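Local coordinates for aerobactin synthase IucA (Klebsiella pneumoniae subsp. pneumoniae, PDB 5JM8), which catalyses an ATP-dependent ligation step in the assembly of the siderophore aerobactin, as a member of the NIS synthetase family, at the interface of chains A and B and the interface of chains A and C. Residues are numbered along the deposited sequence; one frame, centred on the assembly and turned at random. Chains: chain A/B/C, Aerobactin synthase IucA.

Contact 1: the interface of chains A and B. Residues chain A 195-196, 200, 204; chain B 214-217.
A:Gln200 pushes its side-chain amide into the turn of chain B formed by B:Leu214, B:Asn215 and B:Leu217, and this is where the contact is tight. CG lies beside the backbone N (chi1 -70°) and the chain runs extended beyond it, which carries NE2 in among the backbone carbonyls. NE2 donates an almost straight hydrogen bond, 2.5 Å long, to the backbone O of B:Leu217, an acceptor lying nearly in the amide plane. A second hydrogen bond runs from NE2 to the backbone O of B:Asn215 at 2.7 Å; it is more bent, and the nitrogen stands above that carbonyl plane. The two bonds should hold the amide's rotation fixed. The carbonyl O of B:Leu214 also lies close to this amide, but the N-H does not point at it. Alongside, a methyl of A:Leu196, CD2, packs 3.4 Å from CA of B:Asn215 and also touches CB of B:Leu214. Contact is thinner toward A:Arg204, where the aliphatic stem, not the guanidinium, meets the partner: CG lies 3.4 Å from CD1 of B:Leu214. At the other margin, the backbone O of A:His195 faces CB of B:Asn215 at 3.6 Å, and this residue buries little surface (14 Å²). In the fold, helix 198-209 of chain A and the loop just before it lie against 3-10 helix 211-216 of chain B and the residue that follows it.

Contact 2: the interface of chains A and C. Residues chain A 313-314, 316-317; chain C 391-393, 396.
The amide oxygen OE1 of C:Gln396 accepts a hydrogen bond from the backbone N of C:Thr393 at 2.8 Å, within chain C, and the same oxygen abuts the side chain of A:Gln313 from chain A. A return bond from the backbone N of C:Gln396 to OG1 of C:Thr393, 3.0 Å long, closes a helix N-cap. OG1 can reach it because it sits between the backbone N and the carbonyl carbon (chi1 70°). The two bonds should stiffen the turn against which A:Gln313 lies, its extended chain running across with its amide plane nearly perpendicular (87°) to that of C:Gln396. CG of A:Gln313 packs 3.5 Å from CA of C:Ile392. The polar link across is slight: NE2 of A:Gln313 makes a weak hydrogen bond to the backbone O of C:Gly391 at 3.4 Å. Methyl CG2 of C:Ile392 comes within 3.6 Å of CB of A:Gln316, the two side chains meeting at about a right angle. Farther along, CB of A:Ala317 touches CB of C:Gln396 at 3.8 Å. In the fold, one face of helix 310-318 in chain A rests on the N-terminal end of helix 394-420 in chain C and the loop leading into it.

Contact 3: the interface of chains A and B. Residues chain A 186, 199, 219; chain B 186, 199, 219.
A:Asp219 and B:Asp219 lie antiparallel, side by side, at the middle of this contact, where carbon meets carbon: CB of A:Asp219 lies 3.4 Å from the carboxylate carbon CG of B:Asp219. The two carboxylate planes are turned 37° apart. In both residues CG is anti to the carbonyl carbon (chi1 -67° in A:Asp219), which lays each acid group alongside its partner. As a result the two OD1 oxygens, of A:Asp219 and B:Asp219, come within 2.9 Å of each other, a close approach of acceptors that would repel if both acids are charged; a shared proton could ease it, though the model shows none. Outside this pair stand the glutamines. NE2 of B:Gln199 donates a nearly straight hydrogen bond to OD1 of A:Asp219, 2.6 Å long, on the syn side of the carboxylate but tilted 28° from its plane. On the twin side A:Gln199 points its NE2 at OD1 of B:Asp219 from above the carboxylate plane, at a modelled separation too short to be taken literally. Each OD1 thus faces an amide N-H as well as the opposing oxygen. The lysines form the outer rim, reaching tip to tip toward the other oxygen of each acid, and their positive charge probably offsets the paired carboxylates. Their salt bridges are long and slightly unequal: NZ of B:Lys186 is 3.5 Å from OD2 of A:Asp219, and NZ of A:Lys186 is 3.8 Å from OD2 of B:Asp219.

Contact 1: the interface of chains A and B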
# COMPACT_ATOMS: atom_id res chain seq x y z
N HIS A 195 -19.82 -9.31 23.74
CA HIS A 195 -18.41 -9.70 23.67
C HIS A 195 -17.57 -8.86 24.63
O HIS A 195 -16.90 -9.40 25.51
CB HIS A 195 -17.89 -9.57 22.24
CG HIS A 195 -18.84 -10.11 21.21
ND1 HIS A 195 -19.25 -11.42 21.19
CD2 HIS A 195 -19.46 -9.51 20.17
CE1 HIS A 195 -20.08 -11.61 20.18
NE2 HIS A 195 -20.22 -10.46 19.54
N LEU A 196 -17.61 -7.55 24.45
CA LEU A 196 -17.07 -6.60 25.42
C LEU A 196 -18.23 -5.92 26.12
O LEU A 196 -19.28 -5.71 25.51
CB LEU A 196 -16.18 -5.57 24.73
CG LEU A 196 -15.08 -6.08 23.80
CD1 LEU A 196 -14.47 -4.92 23.03
CD2 LEU A 196 -14.02 -6.82 24.59
N GLN A 200 -15.82 -1.35 28.05
CA GLN A 200 -14.73 -1.86 27.23
C GLN A 200 -14.85 -1.43 25.76
O GLN A 200 -13.83 -1.18 25.11
CB GLN A 200 -14.68 -3.38 27.32
CG GLN A 200 -14.20 -3.90 28.67
CD GLN A 200 -14.57 -5.36 28.90
OE1 GLN A 200 -15.36 -5.94 28.17
NE2 GLN A 200 -13.97 -5.96 29.93
N ARG A 204 -12.05 0.72 23.67
CA ARG A 204 -11.48 0.27 22.41
C ARG A 204 -11.74 1.29 21.31
O ARG A 204 -10.83 1.67 20.58
CB ARG A 204 -12.07 -1.08 21.99
CG ARG A 204 -11.34 -1.73 20.82
CD ARG A 204 -12.05 -2.98 20.33
NE ARG A 204 -13.27 -2.68 19.58
CZ ARG A 204 -14.12 -3.60 19.14
NH1 ARG A 204 -15.20 -3.23 18.46
NH2 ARG A 204 -13.89 -4.88 19.36
N LEU B 214 -9.62 -7.46 25.40
CA LEU B 214 -10.22 -6.32 26.10
C LEU B 214 -11.44 -6.73 26.91
O LEU B 214 -11.93 -5.94 27.73
CB LEU B 214 -10.61 -5.24 25.10
CG LEU B 214 -9.47 -4.43 24.48
CD1 LEU B 214 -10.01 -3.48 23.42
CD2 LEU B 214 -8.71 -3.65 25.53
N ASN B 215 -11.94 -7.94 26.70
CA ASN B 215 -13.07 -8.44 27.47
C ASN B 215 -12.67 -8.63 28.94
O ASN B 215 -13.51 -8.62 29.83
CB ASN B 215 -13.62 -9.74 26.87
CG ASN B 215 -12.57 -10.84 26.76
OD1 ASN B 215 -11.69 -10.96 27.61
ND2 ASN B 215 -12.66 -11.65 25.72
N GLU B 216 -11.36 -8.76 29.16
CA GLU B 216 -10.81 -8.95 30.50
C GLU B 216 -10.55 -7.62 31.21
O GLU B 216 -10.27 -7.59 32.41
CB GLU B 216 -9.49 -9.73 30.44
CG GLU B 216 -9.63 -11.20 30.11
CD GLU B 216 -10.28 -12.00 31.22
OE1 GLU B 216 -10.22 -11.58 32.39
OE2 GLU B 216 -10.86 -13.07 30.90
N LEU B 217 -10.62 -6.53 30.46
CA LEU B 217 -10.25 -5.22 30.99
C LEU B 217 -11.35 -4.64 31.87
O LEU B 217 -12.53 -4.62 31.49
CB LEU B 217 -9.94 -4.26 29.84
CG LEU B 217 -9.47 -2.86 30.22
CD1 LEU B 217 -8.17 -2.89 31.00
CD2 LEU B 217 -9.32 -2.02 28.96

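Contact 2: the interface of chains A and C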
# COMPACT_ATOMS: atom_id res chain seq x y z
N GLN A 313 -25.86 -19.90 13.10
CA GLN A 313 -24.63 -20.58 12.73
C GLN A 313 -24.87 -21.50 11.54
O GLN A 313 -24.05 -21.57 10.62
CB GLN A 313 -24.11 -21.38 13.92
CG GLN A 313 -22.61 -21.43 14.03
CD GLN A 313 -22.13 -22.27 15.21
OE1 GLN A 313 -22.90 -23.04 15.78
NE2 GLN A 313 -20.86 -22.12 15.56
N THR A 314 -26.01 -22.18 11.56
CA THR A 314 -26.40 -23.07 10.47
C THR A 314 -26.68 -22.27 9.21
O THR A 314 -26.28 -22.66 8.11
CB THR A 314 -27.65 -23.89 10.85
OG1 THR A 314 -27.40 -24.64 12.05
CG2 THR A 314 -28.03 -24.85 9.73
N GLN A 316 -25.53 -19.27 8.48
CA GLN A 316 -24.28 -18.67 8.00
C GLN A 316 -23.44 -19.68 7.24
O GLN A 316 -22.74 -19.34 6.29
CB GLN A 316 -23.48 -18.10 9.18
CG GLN A 316 -22.18 -17.41 8.78
CD GLN A 316 -22.39 -16.20 7.89
OE1 GLN A 316 -22.61 -15.09 8.39
NE2 GLN A 316 -22.33 -16.39 6.58
N ALA A 317 -23.50 -20.94 7.68
CA ALA A 317 -22.73 -22.01 7.05
C ALA A 317 -23.25 -22.30 5.65
O ALA A 317 -22.48 -22.61 4.74
CB ALA A 317 -22.78 -23.26 7.91
N GLY C 391 -18.22 -16.95 12.42
CA GLY C 391 -18.82 -17.32 13.69
C GLY C 391 -19.45 -18.70 13.66
O GLY C 391 -20.34 -19.00 14.45
N ILE C 392 -18.98 -19.53 12.73
CA ILE C 392 -19.49 -20.89 12.58
C ILE C 392 -18.45 -21.91 13.05
O ILE C 392 -17.27 -21.57 13.21
CB ILE C 392 -19.87 -21.19 11.11
CG1 ILE C 392 -18.65 -21.04 10.19
CG2 ILE C 392 -21.00 -20.26 10.67
CD1 ILE C 392 -18.93 -21.41 8.75
N THR C 393 -18.88 -23.15 13.27
CA THR C 393 -17.99 -24.19 13.77
C THR C 393 -16.96 -24.54 12.71
O THR C 393 -17.18 -24.32 11.52
CB THR C 393 -18.74 -25.47 14.17
OG1 THR C 393 -19.24 -26.12 12.99
CG2 THR C 393 -19.89 -25.16 15.12
N GLN C 396 -18.47 -26.79 10.22
CA GLN C 396 -19.32 -26.06 9.30
C GLN C 396 -18.47 -25.32 8.28
O GLN C 396 -18.84 -25.21 7.11
CB GLN C 396 -20.22 -25.09 10.07
CG GLN C 396 -21.36 -25.77 10.81
CD GLN C 396 -22.05 -24.86 11.80
OE1 GLN C 396 -21.45 -23.93 12.33
NE2 GLN C 396 -23.33 -25.12 12.06

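Contact 3: the interface of chains A and B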
# COMPACT_ATOMS: atom_id res chain seq x y z
N LYS A 186 -19.55 7.65 34.29
CA LYS A 186 -20.29 6.44 33.95
C LYS A 186 -21.73 6.45 34.47
O LYS A 186 -22.60 5.76 33.94
CB LYS A 186 -19.57 5.21 34.48
CG LYS A 186 -19.42 5.18 36.00
CD LYS A 186 -18.65 3.95 36.43
CE LYS A 186 -18.48 3.89 37.94
NZ LYS A 186 -17.69 2.70 38.35
N GLN A 199 -18.25 -0.45 28.99
CA GLN A 199 -17.04 0.24 29.39
C GLN A 199 -15.89 -0.09 28.45
O GLN A 199 -15.10 0.78 28.08
CB GLN A 199 -16.66 -0.13 30.83
CG GLN A 199 -15.43 0.59 31.35
CD GLN A 199 -15.07 0.18 32.77
OE1 GLN A 199 -15.69 -0.71 33.35
NE2 GLN A 199 -14.05 0.82 33.32
N ASP A 219 -11.61 5.17 35.60
CA ASP A 219 -12.61 4.20 36.04
C ASP A 219 -14.01 4.79 36.00
O ASP A 219 -14.95 4.14 35.56
CB ASP A 219 -12.30 3.71 37.46
CG ASP A 219 -11.03 2.89 37.54
OD1 ASP A 219 -10.63 2.30 36.51
OD2 ASP A 219 -10.42 2.83 38.63
N LYS B 186 -4.89 -4.17 39.95
CA LYS B 186 -4.10 -2.94 39.94
C LYS B 186 -3.26 -2.76 41.20
O LYS B 186 -2.32 -1.96 41.22
CB LYS B 186 -5.01 -1.73 39.74
CG LYS B 186 -6.13 -1.59 40.77
CD LYS B 186 -6.97 -0.36 40.47
CE LYS B 186 -8.01 -0.10 41.55
NZ LYS B 186 -8.82 1.12 41.26
N GLN B 199 -2.71 3.49 33.95
CA GLN B 199 -3.91 2.75 33.58
C GLN B 199 -4.23 3.00 32.11
O GLN B 199 -4.62 2.09 31.38
CB GLN B 199 -5.11 3.16 34.45
CG GLN B 199 -6.36 2.32 34.21
CD GLN B 199 -7.52 2.70 35.10
OE1 GLN B 199 -7.46 3.66 35.87
NE2 GLN B 199 -8.61 1.95 34.99
N ASP B 219 -11.91 -1.87 35.73
CA ASP B 219 -11.34 -0.84 36.60
C ASP B 219 -10.23 -1.39 37.50
O ASP B 219 -9.21 -0.73 37.71
CB ASP B 219 -12.43 -0.22 37.47
CG ASP B 219 -13.41 0.63 36.67
OD1 ASP B 219 -13.08 0.99 35.52
OD2 ASP B 219 -14.50 0.94 37.20

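Contacts 1 and 3 belong to the same two-fold A-B interface, their C-alpha centres about 11 Å apart. Helix 198-209 serves both through consecutive glutamines, while the partner supplies successive stretches of chain just before strand 221-226. Contact 3 straddles the two-fold axis and so contains its own twin; contact 1 has a counterpart with the chains exchanged. Contact 2 is part of a separate two-fold A-C interface, its C-alpha centre about 24 Å from that of contact 1 and 35 Å from that of contact 3. Chain A thus meets two neighbours through different surfaces, consistent with the four-copy assembly, which may or may not be the biological one.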